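Local coordinates for vanadium-dependent bromoperoxidase (Corallina officinalis, PDB 1QHB), which catalyses the vanadate-dependent bromination of organic substrates with bromide and hydrogen peroxide, working as a homododecamer that also binds calcium for stability, at residues E135-Q140 / L571-L576; R281-T286 / P315-I320; F291-K296 / L466-F471; A502-D507 / L528-E533. All blocks are in the same frame, centred on the assembly; numbering follows the deposited sequence.

In the fold
Interactions 1 and 3 are buried, whereas 2 and 4 are only partly so. Interaction 1, on the opposite side of the chain's centre from 2 and 3, is held by polar groups: carboxylates, an amide and arginines of this and a second subunit meet near the end of helix 553-574. Interaction 2 touches that subunit too, and 4 another. Both 2 and 4 are short antiparallel pairings, but arginines dominate the first, aliphatic side chains and a capped helix start the second. Interaction 3, untouched by other subunits, joins loops through one bridge and sulfur and leucine packing beside the vanadate site. Helix 295-302 lies between strands 276-285 and 313-318 in sequence, linking 2 to 3; consecutive helices 530-548 and 553-574 link 4 to 1.

Interaction 1: residues E135-Q140 / L571-L576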
loop_
_atom_site.group_PDB
_atom_site.type_symbol
_atom_site.label_atom_id
_atom_site.label_comp_id
_atom_site.label_asym_id
_atom_site.label_seq_id
_atom_site.Cartn_x
_atom_site.Cartn_y
_atom_site.Cartn_z
ATOM N N GLU A 135 10.270 -22.206 -8.954
ATOM C CA GLU A 135 9.460 -23.075 -8.073
ATOM C C GLU A 135 10.343 -23.788 -7.082
ATOM O O GLU A 135 11.530 -24.053 -7.371
ATOM C CB GLU A 135 8.650 -24.073 -8.883
ATOM C CG GLU A 135 9.462 -25.134 -9.603
ATOM C CD GLU A 135 8.685 -26.117 -10.428
ATOM O OE1 GLU A 135 7.425 -26.022 -10.543
ATOM O OE2 GLU A 135 9.332 -27.023 -10.993
ATOM N N GLY A 136 9.778 -24.166 -5.957
ATOM C CA GLY A 136 10.558 -24.882 -4.937
ATOM C C GLY A 136 11.384 -23.976 -4.057
ATOM O O GLY A 136 11.525 -22.773 -4.275
ATOM N N PRO A 137 11.945 -24.548 -2.990
ATOM C CA PRO A 137 12.816 -23.814 -2.099
ATOM C C PRO A 137 14.019 -23.208 -2.801
ATOM O O PRO A 137 14.626 -23.874 -3.685
ATOM C CB PRO A 137 13.331 -24.852 -1.117
ATOM C CG PRO A 137 12.442 -26.013 -1.281
ATOM C CD PRO A 137 11.845 -25.996 -2.642
ATOM N N ASP A 138 14.322 -21.969 -2.415
ATOM C CA ASP A 138 15.499 -21.317 -3.057
ATOM C C ASP A 138 16.716 -22.170 -2.712
ATOM O O ASP A 138 16.799 -22.729 -1.632
ATOM C CB ASP A 138 15.643 -19.849 -2.632
ATOM C CG ASP A 138 16.952 -19.207 -3.035
ATOM O OD1 ASP A 138 17.085 -18.950 -4.263
ATOM O OD2 ASP A 138 17.893 -18.909 -2.275
ATOM N N ALA A 139 17.700 -22.277 -3.575
ATOM C CA ALA A 139 18.920 -23.030 -3.387
ATOM C C ALA A 139 19.643 -22.717 -2.086
ATOM O O ALA A 139 20.262 -23.623 -1.496
ATOM C CB ALA A 139 19.882 -22.676 -4.514
ATOM N N GLN A 140 19.606 -21.452 -1.634
ATOM C CA GLN A 140 20.336 -21.127 -0.426
ATOM C C GLN A 140 19.521 -21.210 0.852
ATOM O O GLN A 140 19.964 -20.847 1.941
ATOM C CB GLN A 140 20.947 -19.715 -0.596
ATOM C CG GLN A 140 21.669 -19.537 -1.885
ATOM C CD GLN A 140 22.545 -18.278 -1.964
ATOM O OE1 GLN A 140 22.588 -17.556 -0.972
ATOM N NE2 GLN A 140 23.149 -18.044 -3.147
ATOM N N LEU A 571 6.340 -29.897 -4.404
ATOM C CA LEU A 571 4.940 -30.402 -4.385
ATOM C C LEU A 571 4.037 -29.471 -3.585
ATOM O O LEU A 571 2.885 -29.251 -3.973
ATOM C CB LEU A 571 4.878 -31.773 -3.716
ATOM C CG LEU A 571 5.481 -32.869 -4.609
ATOM C CD1 LEU A 571 5.491 -34.172 -3.838
ATOM C CD2 LEU A 571 4.697 -32.945 -5.892
ATOM N N GLU A 572 4.523 -28.972 -2.456
ATOM C CA GLU A 572 3.683 -28.065 -1.642
ATOM C C GLU A 572 3.278 -26.779 -2.362
ATOM O O GLU A 572 2.135 -26.356 -2.235
ATOM C CB GLU A 572 4.346 -27.579 -0.342
ATOM C CG GLU A 572 4.656 -28.782 0.562
ATOM C CD GLU A 572 5.423 -28.363 1.806
ATOM O OE1 GLU A 572 6.052 -27.278 1.773
ATOM O OE2 GLU A 572 5.384 -29.129 2.796
ATOM N N GLU A 573 4.224 -26.189 -3.085
ATOM C CA GLU A 573 3.928 -24.975 -3.845
ATOM C C GLU A 573 2.984 -25.240 -5.007
ATOM O O GLU A 573 2.095 -24.386 -5.205
ATOM C CB GLU A 573 5.229 -24.369 -4.359
ATOM C CG GLU A 573 5.954 -23.656 -3.217
ATOM C CD GLU A 573 7.409 -23.400 -3.619
ATOM O OE1 GLU A 573 7.685 -22.883 -4.722
ATOM O OE2 GLU A 573 8.243 -23.754 -2.758
ATOM N N GLN A 574 3.144 -26.370 -5.654
ATOM C CA GLN A 574 2.275 -26.756 -6.750
ATOM C C GLN A 574 0.889 -27.142 -6.308
ATOM O O GLN A 574 -0.055 -27.084 -7.116
ATOM C CB GLN A 574 2.911 -27.934 -7.509
ATOM C CG GLN A 574 3.956 -27.376 -8.489
ATOM C CD GLN A 574 4.495 -28.522 -9.375
ATOM O OE1 GLN A 574 4.046 -29.653 -9.312
ATOM N NE2 GLN A 574 5.466 -28.181 -10.209
ATOM N N SER A 575 0.664 -27.424 -5.032
ATOM C CA SER A 575 -0.648 -27.792 -4.543
ATOM C C SER A 575 -1.587 -26.604 -4.612
ATOM O O SER A 575 -2.796 -26.810 -4.696
ATOM C CB SER A 575 -0.601 -28.335 -3.112
ATOM O OG SER A 575 -0.262 -27.302 -2.199
ATOM N N LEU A 576 -1.098 -25.362 -4.682
ATOM C CA LEU A 576 -1.972 -24.213 -4.801
ATOM C C LEU A 576 -2.567 -24.094 -6.186
ATOM O O LEU A 576 -3.524 -23.356 -6.325
ATOM C CB LEU A 576 -1.233 -22.932 -4.448
ATOM C CG LEU A 576 -0.613 -22.897 -3.030
ATOM C CD1 LEU A 576 0.228 -21.636 -2.925
ATOM C CD2 LEU A 576 -1.689 -22.920 -1.964
#
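E573, near the end of helix 553-574, brings its carboxylate against the backbone of G136. The N-H of G136 gives a hydrogen bond to E573 OE1, with N and OE1 2.7 Å apart and an N-H...O angle of 141°, and it meets the oxygen from above the carboxylate plane. The other oxygen, E573 OE2, lies alongside the same residue, 3.4 Å from G136 CA. Glycine suits this place because at its backbone angles a CB would be jammed against the preceding carbonyl oxygen and would clash with CD of P137. One residue earlier in the loop and one later in the helix, Q574 NE2 donates to E135 OE1 at 2.9 Å; the oxygen sits near the amide plane of Q574, while the two flat groups are turned 52° against each other. The E135 carboxylate arrives there because CG stands between the backbone N and the carbonyl carbon (chi1 68°) and the chain beyond it is extended. The next shell fixes these groups. E573 OE2 forms a salt bridge with R29, and OE1 is gripped by both the G136 N-H and R19 of a second subunit. Q574 NE2 has a further, weak hydrogen bond to E385. An alanine in place of E573 would probably leave that R19 without this carboxylate and the N-H of G136 without its acceptor, while R29 would keep only E572 of this pair. Flanked by two arginines, this buried carboxylate is likely to stay ionised; hydrogen bonds tie the helix to the loop, and salt bridges carry the link to a second subunit.

Interaction 2: residues R281-T286 / P315-I320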
loop_
_atom_site.group_PDB
_atom_site.type_symbol
_atom_site.label_atom_id
_atom_site.label_comp_id
_atom_site.label_asym_id
_atom_site.label_seq_id
_atom_site.Cartn_x
_atom_site.Cartn_y
_atom_site.Cartn_z
ATOM N N ARG A 281 21.087 -53.578 -20.229
ATOM C CA ARG A 281 22.468 -54.067 -20.252
ATOM C C ARG A 281 23.434 -52.895 -20.383
ATOM O O ARG A 281 23.200 -52.052 -21.257
ATOM C CB ARG A 281 22.637 -55.061 -21.421
ATOM C CG ARG A 281 21.826 -56.335 -21.237
ATOM C CD ARG A 281 22.234 -57.427 -22.219
ATOM N NE ARG A 281 22.004 -58.750 -21.621
ATOM C CZ ARG A 281 20.804 -59.335 -21.520
ATOM N NH1 ARG A 281 19.699 -58.810 -22.052
ATOM N NH2 ARG A 281 20.687 -60.514 -20.950
ATOM N N VAL A 282 24.435 -52.843 -19.517
ATOM C CA VAL A 282 25.402 -51.767 -19.501
ATOM C C VAL A 282 26.692 -52.116 -20.219
ATOM O O VAL A 282 27.111 -53.275 -20.341
ATOM C CB VAL A 282 25.738 -51.470 -17.997
ATOM C CG1 VAL A 282 26.435 -52.693 -17.376
ATOM C CG2 VAL A 282 26.608 -50.231 -17.834
ATOM N N ARG A 283 27.399 -51.095 -20.730
ATOM C CA ARG A 283 28.684 -51.261 -21.379
ATOM C C ARG A 283 29.664 -51.838 -20.376
ATOM O O ARG A 283 29.530 -51.622 -19.166
ATOM C CB ARG A 283 29.178 -49.955 -22.007
ATOM C CG ARG A 283 28.305 -49.496 -23.155
ATOM C CD ARG A 283 27.992 -50.528 -24.199
ATOM N NE ARG A 283 27.375 -49.972 -25.386
ATOM C CZ ARG A 283 26.914 -50.724 -26.385
ATOM N NH1 ARG A 283 26.985 -52.045 -26.365
ATOM N NH2 ARG A 283 26.382 -50.163 -27.472
ATOM N N ILE A 284 30.639 -52.627 -20.885
ATOM C CA ILE A 284 31.539 -53.322 -19.984
ATOM C C ILE A 284 32.932 -52.747 -19.941
ATOM O O ILE A 284 33.691 -53.017 -20.920
ATOM C CB ILE A 284 31.664 -54.814 -20.441
ATOM C CG1 ILE A 284 30.290 -55.466 -20.470
ATOM C CG2 ILE A 284 32.598 -55.597 -19.518
ATOM C CD1 ILE A 284 30.200 -56.551 -21.555
ATOM N N ALA A 285 33.254 -52.055 -18.855
ATOM C CA ALA A 285 34.609 -51.516 -18.746
ATOM C C ALA A 285 35.584 -52.672 -18.479
ATOM O O ALA A 285 35.272 -53.585 -17.706
ATOM C CB ALA A 285 34.719 -50.519 -17.578
ATOM N N THR A 286 36.772 -52.608 -19.088
ATOM C CA THR A 286 37.790 -53.610 -18.865
ATOM C C THR A 286 37.898 -53.962 -17.398
ATOM O O THR A 286 38.274 -53.157 -16.553
ATOM C CB THR A 286 39.165 -53.101 -19.347
ATOM O OG1 THR A 286 39.012 -52.762 -20.739
ATOM C CG2 THR A 286 40.256 -54.182 -19.230
ATOM N N PRO A 315 33.593 -55.624 -25.888
ATOM C CA PRO A 315 32.496 -55.602 -26.835
ATOM C C PRO A 315 31.199 -56.019 -26.153
ATOM O O PRO A 315 31.249 -56.785 -25.185
ATOM C CB PRO A 315 32.877 -56.635 -27.907
ATOM C CG PRO A 315 34.340 -56.848 -27.701
ATOM C CD PRO A 315 34.599 -56.672 -26.218
ATOM N N GLY A 316 30.052 -55.549 -26.666
ATOM C CA GLY A 316 28.777 -55.987 -26.133
ATOM C C GLY A 316 28.321 -55.189 -24.906
ATOM O O GLY A 316 28.641 -54.028 -24.678
ATOM N N ALA A 317 27.485 -55.862 -24.123
ATOM C CA ALA A 317 26.865 -55.286 -22.944
ATOM C C ALA A 317 26.342 -56.404 -22.033
ATOM O O ALA A 317 25.927 -57.408 -22.564
ATOM C CB ALA A 317 25.671 -54.464 -23.478
ATOM N N ARG A 318 26.174 -56.158 -20.734
ATOM C CA ARG A 318 25.584 -57.226 -19.925
ATOM C C ARG A 318 24.773 -56.612 -18.789
ATOM O O ARG A 318 24.927 -55.407 -18.467
ATOM C CB ARG A 318 26.745 -58.105 -19.470
ATOM C CG ARG A 318 27.648 -57.361 -18.476
ATOM C CD ARG A 318 28.868 -58.221 -18.125
ATOM N NE ARG A 318 29.702 -57.607 -17.127
ATOM C CZ ARG A 318 30.905 -58.002 -16.768
ATOM N NH1 ARG A 318 31.408 -59.086 -17.367
ATOM N NH2 ARG A 318 31.557 -57.373 -15.796
ATOM N N LEU A 319 23.880 -57.416 -18.220
ATOM C CA LEU A 319 23.130 -56.962 -17.037
ATOM C C LEU A 319 24.160 -56.621 -15.984
ATOM O O LEU A 319 25.171 -57.345 -15.946
ATOM C CB LEU A 319 22.179 -58.071 -16.545
ATOM C CG LEU A 319 21.040 -58.345 -17.538
ATOM C CD1 LEU A 319 20.301 -59.620 -17.124
ATOM C CD2 LEU A 319 20.073 -57.171 -17.678
ATOM N N ILE A 320 23.963 -55.626 -15.147
ATOM C CA ILE A 320 24.948 -55.313 -14.123
ATOM C C ILE A 320 25.366 -56.568 -13.373
ATOM O O ILE A 320 24.613 -57.226 -12.656
ATOM C CB ILE A 320 24.478 -54.195 -13.165
ATOM C CG1 ILE A 320 24.361 -52.880 -13.988
ATOM C CG2 ILE A 320 25.450 -54.017 -12.021
ATOM C CD1 ILE A 320 23.492 -51.865 -13.204
HETATM O O HOH W 1 30.768 -52.688 -23.844
#
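V282 and R318 form an antiparallel hydrogen-bonded pair, V282 N giving to R318 O at 2.8 Å and R318 N to V282 O at 3.1 Å. The bridge joins strands 276-285 and 313-318 of a three-stranded antiparallel sheet; the second chain turns a corner at P315 and G316, and the pairing resumes beyond it, I284 with E314. G316 has backbone angles that only glycine takes easily. The long R281 side chain runs past the neighbouring strand, its CB 3.7 Å from A317 CB. Farther out, L319 CG lies 3.9 Å above one face of its guanidinium, offset toward the rim, while A317 O is at the edge. D517 and D268 hold the charged end by salt bridges, and D517 also accepts from L319 N. An alanine in place of R281 would probably leave both aspartates without this cationic partner and strip the cover from L319. I284 and R318 cross at about a right angle, with I284 CG2 4.0 Å above the centre of the R318 guanidinium, while NE stays paired with D325. R283 bends at chi2 (-50°), so that NH1 hydrogen-bonds G316 O at 3.1 Å, the oxygen near the guanidinium plane and the donor above the carbonyl plane. Its NH2 forms a salt bridge with D265 of a second subunit, to which R283 also makes backbone hydrogen bonds and whose N262 accepts from G316 N, placing this sheet at a subunit interface. V282 CG1 touches I320 CG1. A water bridges the two strands at the corner, accepting from I284 N at 3.0 Å and donating to G316 O at 2.6 Å.

Interaction 3: residues F291-K296 / L466-F471; sequences FMTDLK and LLPMAF
F291 and M469 form a single antiparallel bridge between two otherwise irregular segments, one leading into helix 295-302 and the other in the loop between helices 439-456 and 484-499. M469 N donates to F291 O at 2.8 Å and nearly straight (169°), and F291 N returns a bond to M469 O at 3.0 Å. The F291 ring turns its edge to the loop, with CD2 3.6 Å from A470 O. Beyond the bridge the packing is apolar: M292 SD rests 3.7 Å from M469 CG, unbranched, flexible chains that can bend to lie against each other, M469 doing so at chi2 and chi3. L466 CD1 lies against the backbone at the start of the helix, 3.6 Å from L295 N, where D294 is the N-cap and its OD2 accepts from V297 N. T293 CG2 meets P468 CB, its hydroxyl being bonded to N453. A water donates to both M292 O and L467 O, joining the two carbonyls across the contact. The loop so fastened flanks the vanadate site: F471, stacked on H331, has its side chain about 4 Å from that of R545, and the side chain of M469 is about 7 Å from that of R406, both vanadate-site arginines of the haloperoxidase fold.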
loop_
_atom_site.group_PDB
_atom_site.type_symbol
_atom_site.label_atom_id
_atom_site.label_comp_id
_atom_site.label_asym_id
_atom_site.label_seq_id
_atom_site.Cartn_x
_atom_site.Cartn_y
_atom_site.Cartn_z
ATOM N N PHE A 291 42.661 -46.681 -12.413
ATOM C CA PHE A 291 43.353 -45.501 -12.892
ATOM C C PHE A 291 43.834 -44.629 -11.753
ATOM O O PHE A 291 43.347 -44.789 -10.624
ATOM C CB PHE A 291 42.431 -44.618 -13.768
ATOM C CG PHE A 291 41.873 -45.357 -14.967
ATOM C CD1 PHE A 291 42.580 -45.370 -16.149
ATOM C CD2 PHE A 291 40.658 -46.029 -14.911
ATOM C CE1 PHE A 291 42.105 -46.025 -17.273
ATOM C CE2 PHE A 291 40.188 -46.705 -16.015
ATOM C CZ PHE A 291 40.916 -46.716 -17.193
ATOM N N MET A 292 44.771 -43.756 -12.113
ATOM C CA MET A 292 45.319 -42.825 -11.146
ATOM C C MET A 292 45.974 -43.540 -9.975
ATOM O O MET A 292 45.888 -43.095 -8.844
ATOM C CB MET A 292 44.190 -41.875 -10.676
ATOM C CG MET A 292 43.790 -40.881 -11.700
ATOM S SD MET A 292 42.259 -39.983 -11.402
ATOM C CE MET A 292 42.768 -39.008 -9.977
ATOM N N THR A 293 46.707 -44.611 -10.248
ATOM C CA THR A 293 47.393 -45.374 -9.223
ATOM C C THR A 293 48.865 -44.983 -9.216
ATOM O O THR A 293 49.614 -45.455 -8.360
ATOM C CB THR A 293 47.299 -46.886 -9.500
ATOM O OG1 THR A 293 47.795 -47.172 -10.829
ATOM C CG2 THR A 293 45.839 -47.319 -9.450
ATOM N N ASP A 294 49.271 -44.097 -10.092
ATOM C CA ASP A 294 50.622 -43.594 -10.128
ATOM C C ASP A 294 50.599 -42.123 -9.670
ATOM O O ASP A 294 49.806 -41.313 -10.184
ATOM C CB ASP A 294 51.143 -43.709 -11.565
ATOM C CG ASP A 294 52.435 -42.945 -11.689
ATOM O OD1 ASP A 294 53.474 -43.435 -11.211
ATOM O OD2 ASP A 294 52.429 -41.838 -12.237
ATOM N N LEU A 295 51.540 -41.775 -8.778
ATOM C CA LEU A 295 51.648 -40.435 -8.257
ATOM C C LEU A 295 51.738 -39.339 -9.281
ATOM O O LEU A 295 50.979 -38.333 -9.156
ATOM C CB LEU A 295 52.875 -40.314 -7.338
ATOM C CG LEU A 295 52.920 -38.961 -6.586
ATOM C CD1 LEU A 295 51.675 -38.864 -5.715
ATOM C CD2 LEU A 295 54.211 -38.829 -5.788
ATOM N N LYS A 296 52.614 -39.475 -10.296
ATOM C CA LYS A 296 52.654 -38.343 -11.259
ATOM C C LYS A 296 51.408 -38.171 -12.075
ATOM O O LYS A 296 51.054 -37.012 -12.370
ATOM C CB LYS A 296 53.877 -38.500 -12.163
ATOM C CG LYS A 296 55.162 -38.404 -11.329
ATOM C CD LYS A 296 56.331 -38.698 -12.285
ATOM C CE LYS A 296 57.648 -38.424 -11.564
ATOM N NZ LYS A 296 58.709 -38.155 -12.580
ATOM N N LEU A 466 47.688 -44.592 -3.221
ATOM C CA LEU A 466 46.579 -43.892 -3.780
ATOM C C LEU A 466 45.322 -44.756 -3.904
ATOM O O LEU A 466 45.377 -45.986 -4.031
ATOM C CB LEU A 466 46.972 -43.399 -5.169
ATOM C CG LEU A 466 48.188 -42.451 -5.136
ATOM C CD1 LEU A 466 48.719 -42.387 -6.562
ATOM C CD2 LEU A 466 47.836 -41.101 -4.552
ATOM N N LEU A 467 44.160 -44.080 -3.872
ATOM C CA LEU A 467 42.901 -44.829 -4.032
ATOM C C LEU A 467 42.717 -45.065 -5.523
ATOM O O LEU A 467 42.657 -44.132 -6.336
ATOM C CB LEU A 467 41.775 -43.962 -3.427
ATOM C CG LEU A 467 40.345 -44.456 -3.677
ATOM C CD1 LEU A 467 39.999 -45.640 -2.816
ATOM C CD2 LEU A 467 39.323 -43.366 -3.326
ATOM N N PRO A 468 42.623 -46.310 -5.962
ATOM C CA PRO A 468 42.431 -46.644 -7.359
ATOM C C PRO A 468 41.112 -46.059 -7.832
ATOM O O PRO A 468 40.087 -46.287 -7.200
ATOM C CB PRO A 468 42.517 -48.162 -7.421
ATOM C CG PRO A 468 43.155 -48.605 -6.127
ATOM C CD PRO A 468 42.703 -47.551 -5.121
ATOM N N MET A 469 41.110 -45.326 -8.961
ATOM C CA MET A 469 39.883 -44.760 -9.477
ATOM C C MET A 469 39.255 -45.647 -10.524
ATOM O O MET A 469 39.943 -46.251 -11.315
ATOM C CB MET A 469 40.129 -43.347 -10.037
ATOM C CG MET A 469 40.756 -42.417 -8.994
ATOM S SD MET A 469 39.656 -42.256 -7.540
ATOM C CE MET A 469 38.561 -41.204 -8.346
ATOM N N ALA A 470 37.921 -45.728 -10.637
ATOM C CA ALA A 470 37.340 -46.500 -11.729
ATOM C C ALA A 470 37.343 -45.672 -13.014
ATOM O O ALA A 470 37.206 -46.245 -14.111
ATOM C CB ALA A 470 35.929 -46.986 -11.506
ATOM N N PHE A 471 37.512 -44.365 -12.897
ATOM C CA PHE A 471 37.408 -43.453 -14.040
ATOM C C PHE A 471 38.762 -42.831 -14.310
ATOM O O PHE A 471 39.451 -42.439 -13.387
ATOM C CB PHE A 471 36.381 -42.373 -13.757
ATOM C CG PHE A 471 34.997 -42.726 -13.313
ATOM C CD1 PHE A 471 34.384 -43.919 -13.632
ATOM C CD2 PHE A 471 34.267 -41.798 -12.558
ATOM C CE1 PHE A 471 33.090 -44.196 -13.238
ATOM C CE2 PHE A 471 32.958 -42.059 -12.157
ATOM C CZ PHE A 471 32.368 -43.267 -12.500
HETATM O O HOH W 2 43.843 -41.791 -6.945
#

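Interaction 4: residues A502-D507 / L528-E533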
loop_
_atom_site.group_PDB
_atom_site.type_symbol
_atom_site.label_atom_id
_atom_site.label_comp_id
_atom_site.label_asym_id
_atom_site.label_seq_id
_atom_site.Cartn_x
_atom_site.Cartn_y
_atom_site.Cartn_z
ATOM N N ALA A 502 3.045 -46.462 -3.296
ATOM C CA ALA A 502 4.367 -46.930 -2.902
ATOM C C ALA A 502 4.451 -48.208 -2.106
ATOM O O ALA A 502 5.521 -48.868 -2.121
ATOM C CB ALA A 502 5.045 -45.796 -2.139
ATOM N N ASN A 503 3.424 -48.558 -1.350
ATOM C CA ASN A 503 3.446 -49.781 -0.550
ATOM C C ASN A 503 2.900 -50.993 -1.296
ATOM O O ASN A 503 2.764 -52.063 -0.704
ATOM C CB ASN A 503 2.640 -49.595 0.757
ATOM C CG ASN A 503 3.374 -48.599 1.613
ATOM O OD1 ASN A 503 4.549 -48.627 1.890
ATOM N ND2 ASN A 503 2.782 -47.552 2.095
ATOM N N PHE A 504 2.545 -50.848 -2.563
ATOM C CA PHE A 504 2.089 -51.982 -3.361
ATOM C C PHE A 504 3.253 -52.972 -3.364
ATOM O O PHE A 504 4.417 -52.524 -3.369
ATOM C CB PHE A 504 1.751 -51.528 -4.763
ATOM C CG PHE A 504 1.285 -52.487 -5.816
ATOM C CD1 PHE A 504 -0.020 -52.881 -5.859
ATOM C CD2 PHE A 504 2.167 -53.034 -6.736
ATOM C CE1 PHE A 504 -0.450 -53.769 -6.833
ATOM C CE2 PHE A 504 1.774 -53.932 -7.694
ATOM C CZ PHE A 504 0.440 -54.296 -7.756
ATOM N N GLN A 505 2.937 -54.251 -3.335
ATOM C CA GLN A 505 3.971 -55.270 -3.285
ATOM C C GLN A 505 4.344 -55.839 -4.651
ATOM O O GLN A 505 3.612 -55.922 -5.631
ATOM C CB GLN A 505 3.495 -56.370 -2.336
ATOM C CG GLN A 505 3.399 -55.846 -0.912
ATOM C CD GLN A 505 2.836 -56.817 0.104
ATOM O OE1 GLN A 505 2.731 -56.468 1.275
ATOM N NE2 GLN A 505 2.461 -57.998 -0.310
ATOM N N ILE A 506 5.643 -56.154 -4.740
ATOM C CA ILE A 506 6.263 -56.806 -5.878
ATOM C C ILE A 506 6.541 -58.254 -5.461
ATOM O O ILE A 506 7.273 -58.527 -4.497
ATOM C CB ILE A 506 7.557 -56.105 -6.305
ATOM C CG1 ILE A 506 7.311 -54.619 -6.677
ATOM C CG2 ILE A 506 8.171 -56.811 -7.502
ATOM C CD1 ILE A 506 8.611 -53.835 -6.766
ATOM N N ASP A 507 5.895 -59.184 -6.126
ATOM C CA ASP A 507 6.010 -60.594 -5.801
ATOM C C ASP A 507 7.069 -61.384 -6.559
ATOM O O ASP A 507 7.441 -62.458 -6.086
ATOM C CB ASP A 507 4.644 -61.265 -6.038
ATOM C CG ASP A 507 3.561 -60.635 -5.181
ATOM O OD1 ASP A 507 3.810 -60.426 -3.974
ATOM O OD2 ASP A 507 2.477 -60.351 -5.730
ATOM N N LEU A 528 8.633 -57.553 -2.073
ATOM C CA LEU A 528 9.316 -56.283 -1.826
ATOM C C LEU A 528 8.252 -55.221 -2.055
ATOM O O LEU A 528 7.209 -55.566 -2.616
ATOM C CB LEU A 528 10.436 -56.170 -2.862
ATOM C CG LEU A 528 11.603 -57.163 -2.674
ATOM C CD1 LEU A 528 12.537 -57.122 -3.863
ATOM C CD2 LEU A 528 12.370 -56.802 -1.410
ATOM N N THR A 529 8.449 -53.975 -1.689
ATOM C CA THR A 529 7.448 -52.951 -1.979
ATOM C C THR A 529 8.104 -52.013 -2.983
ATOM O O THR A 529 9.354 -51.922 -3.014
ATOM C CB THR A 529 7.037 -52.147 -0.726
ATOM O OG1 THR A 529 8.179 -51.480 -0.181
ATOM C CG2 THR A 529 6.567 -53.038 0.416
ATOM N N VAL A 530 7.298 -51.264 -3.697
ATOM C CA VAL A 530 7.761 -50.261 -4.630
ATOM C C VAL A 530 8.605 -49.230 -3.916
ATOM O O VAL A 530 9.676 -48.812 -4.384
ATOM C CB VAL A 530 6.539 -49.594 -5.301
ATOM C CG1 VAL A 530 6.932 -48.389 -6.172
ATOM C CG2 VAL A 530 5.823 -50.595 -6.176
ATOM N N ALA A 531 8.178 -48.769 -2.737
ATOM C CA ALA A 531 8.931 -47.754 -1.996
ATOM C C ALA A 531 10.307 -48.271 -1.616
ATOM O O ALA A 531 11.315 -47.518 -1.670
ATOM C CB ALA A 531 8.217 -47.298 -0.729
ATOM N N GLY A 532 10.374 -49.504 -1.093
ATOM C CA GLY A 532 11.701 -50.010 -0.688
ATOM C C GLY A 532 12.608 -50.238 -1.891
ATOM O O GLY A 532 13.797 -50.016 -1.761
ATOM N N GLU A 533 12.112 -50.642 -3.072
ATOM C CA GLU A 533 12.939 -50.838 -4.245
ATOM C C GLU A 533 13.276 -49.491 -4.924
ATOM O O GLU A 533 14.244 -49.406 -5.686
ATOM C CB GLU A 533 12.253 -51.774 -5.248
ATOM C CG GLU A 533 12.227 -53.244 -4.789
ATOM C CD GLU A 533 13.654 -53.746 -4.559
ATOM O OE1 GLU A 533 14.378 -53.927 -5.579
ATOM O OE2 GLU A 533 14.014 -53.897 -3.375
HETATM O O HOH W 3 7.048 -50.000 1.966
#
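I506 and L528 stand on the same face of a two-stranded antiparallel pairing, and their CB atoms meet there. I506 holds CG1 anti to the carbonyl carbon (chi1 -59°), which sends CD1 on past the strand to V530 CG2 at 4.3 Å and to E533 CG at 4.2 Å, where the two chains cross obliquely. A beta-branched, elongated residue thus covers both the strand and the first helical turn. Beneath it the backbones are joined by I506 N to L528 O at 2.7 Å, an almost straight bond (178°), and by L528 N to I506 O. On the other face Q505 and T529 form a non-hydrogen-bonded pair, with their methylene and methyl groups loosely touching. T529 places OG1 between its backbone N and carbonyl carbon, and there it caps the helix by accepting from G532 N at 3.1 Å. A water donates to N503 OD1 at 2.9 Å and also bonds T529 OG1. V530 CG2 approaches the edge of the F504 ring, and F504 O takes the N-H of V530 almost along its C=O axis at 3.2 Å. Alanine suits both positions next door: A502 CB and A531 CB meet at 3.8 Å, close enough for A531 N to bond a lone pair of A502 O at 2.7 Å. Helix 484-499 ends just before this segment, and its K497 lies against both alanines; helix 530-548 begins at V530, with E533 paired to K536, while R44 of another subunit packs on N503, F504 and Q505, so that the pairing joins the end of one helix to the start of the next.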